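PDB 1ZAV: large ribosomal subunit protein uL10, which forms part of the ribosomal stalk, carrying L7/L12 dimers and taking a central role in the ribosome's interaction with GTP-bound translation factors. Local coordinates for residues M2-R5 and Q6-E9. Sequence-based numbering, arbitrary orientation.
Sequences MLTR and QQKE
Thr4 and Gln7 grip each other reciprocally at the start of helix 5-19. The backbone N of Thr4 donates to Gln7 OE1 at 2.8 Å, an almost straight bond (172°) that arrives only slightly tilted from the plane of the amide. In return Gln7 N donates to Thr4 OG1 (2.8 Å), though OG1 is modelled too close to the Gln7 side chain for its position to be certain. With OG1 lying between the backbone N and the carbonyl carbon (chi1 70°), the threonine oxygen is turned over the first turn, while its methyl CG2 rests against the Gln7 amide. Gln7 reaches back because its CG stands beside its own backbone N (chi1 -71°) and the chain runs extended from there, crossing Thr4 at roughly a right angle. The same amide oxygen is flanked by Leu3, whose CD2 lies 3.6 Å from Gln7 OE1.

Leu3 also meets Lys8: its CB packs on the lysine CG at 3.6 Å. The lysine chain curls back over the helix start, bringing NZ to Leu3 O in a weak 3.3 Å bond. On another side of the turn, Arg5 NE forms a salt bridge with Glu9 OE1 (3.1 Å). The carboxylate is met from above its plane, with the guanidinium turned nearly perpendicular to it.

The backbone i to i+4 hydrogen bonds of the helix start here, Lys8 N to Thr4 O and Glu9 N to Arg5 O. The contact lies on the surface, its centre about 33 Å from the centre of the chain. Thr4 as N-cap and Gln7 three residues on make a capping box, which caps the amino-terminal end of helix 5-19, the first helix of uL10, the side chains of Thr4 and Gln7 each accepting from the other's backbone N-H.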
loop_
_atom_site.group_PDB
_atom_site.type_symbol
_atom_site.label_atom_id
_atom_site.label_comp_id
_atom_site.label_asym_id
_atom_site.label_seq_id
_atom_site.Cartn_x
_atom_site.Cartn_y
_atom_site.Cartn_z
ATOM N N MET A 2 28.948 -43.812 17.350
ATOM C CA MET A 2 29.417 -42.791 16.429
ATOM C C MET A 2 28.890 -43.068 15.023
ATOM O O MET A 2 28.622 -44.216 14.665
ATOM C CB MET A 2 30.948 -42.802 16.412
ATOM C CG MET A 2 31.594 -41.441 16.550
ATOM S SD MET A 2 31.233 -40.651 18.122
ATOM C CE MET A 2 32.532 -41.264 19.101
ATOM N N LEU A 3 28.728 -42.012 14.234
ATOM C CA LEU A 3 28.280 -42.158 12.853
ATOM C C LEU A 3 29.531 -42.210 11.967
ATOM O O LEU A 3 30.531 -41.554 12.264
ATOM C CB LEU A 3 27.414 -40.966 12.435
ATOM C CG LEU A 3 25.968 -40.918 12.948
ATOM C CD1 LEU A 3 25.306 -39.646 12.478
ATOM C CD2 LEU A 3 25.202 -42.131 12.436
ATOM N N THR A 4 29.479 -42.998 10.896
ATOM C CA THR A 4 30.612 -43.086 9.978
ATOM C C THR A 4 30.724 -41.747 9.252
ATOM O O THR A 4 29.719 -41.055 9.062
ATOM C CB THR A 4 30.407 -44.186 8.925
ATOM O OG1 THR A 4 29.382 -43.782 8.014
ATOM C CG2 THR A 4 29.985 -45.492 9.588
ATOM N N ARG A 5 31.943 -41.381 8.851
ATOM C CA ARG A 5 32.151 -40.116 8.150
ATOM C C ARG A 5 31.201 -40.046 6.959
ATOM O O ARG A 5 30.622 -38.996 6.672
ATOM C CB ARG A 5 33.603 -39.989 7.655
ATOM C CG ARG A 5 34.015 -38.538 7.386
ATOM C CD ARG A 5 35.301 -38.401 6.570
ATOM N NE ARG A 5 35.084 -38.699 5.157
ATOM C CZ ARG A 5 35.233 -39.901 4.608
ATOM N NH1 ARG A 5 34.999 -40.068 3.313
ATOM N NH2 ARG A 5 35.634 -40.928 5.345
ATOM N N GLN A 6 31.047 -41.186 6.286
ATOM C CA GLN A 6 30.184 -41.328 5.113
ATOM C C GLN A 6 28.698 -41.115 5.445
ATOM O O GLN A 6 27.959 -40.502 4.667
ATOM C CB GLN A 6 30.404 -42.715 4.497
ATOM C CG GLN A 6 29.560 -43.045 3.280
ATOM C CD GLN A 6 30.167 -44.167 2.434
ATOM O OE1 GLN A 6 29.445 -44.956 1.815
ATOM N NE2 GLN A 6 31.501 -44.228 2.393
ATOM N N GLN A 7 28.261 -41.624 6.592
ATOM C CA GLN A 7 26.864 -41.448 7.002
ATOM C C GLN A 7 26.586 -39.972 7.259
ATOM O O GLN A 7 25.562 -39.442 6.828
ATOM C CB GLN A 7 26.562 -42.267 8.265
ATOM C CG GLN A 7 26.522 -43.768 8.027
ATOM C CD GLN A 7 26.393 -44.572 9.309
ATOM O OE1 GLN A 7 27.063 -44.293 10.300
ATOM N NE2 GLN A 7 25.539 -45.586 9.285
ATOM N N LYS A 8 27.504 -39.309 7.955
ATOM C CA LYS A 8 27.357 -37.886 8.252
ATOM C C LYS A 8 27.335 -37.063 6.969
ATOM O O LYS A 8 26.509 -36.160 6.814
ATOM C CB LYS A 8 28.501 -37.399 9.150
ATOM C CG LYS A 8 28.673 -38.188 10.450
ATOM C CD LYS A 8 29.630 -37.481 11.408
ATOM C CE LYS A 8 31.059 -37.420 10.884
ATOM N NZ LYS A 8 31.745 -38.742 10.916
ATOM N N GLU A 9 28.257 -37.359 6.051
ATOM C CA GLU A 9 28.315 -36.630 4.785
ATOM C C GLU A 9 26.997 -36.718 4.025
ATOM O O GLU A 9 26.550 -35.737 3.441
ATOM C CB GLU A 9 29.446 -37.172 3.886
ATOM C CG GLU A 9 30.844 -36.774 4.323
ATOM C CD GLU A 9 31.931 -37.390 3.444
ATOM O OE1 GLU A 9 33.107 -36.985 3.571
ATOM O OE2 GLU A 9 31.605 -38.284 2.631
#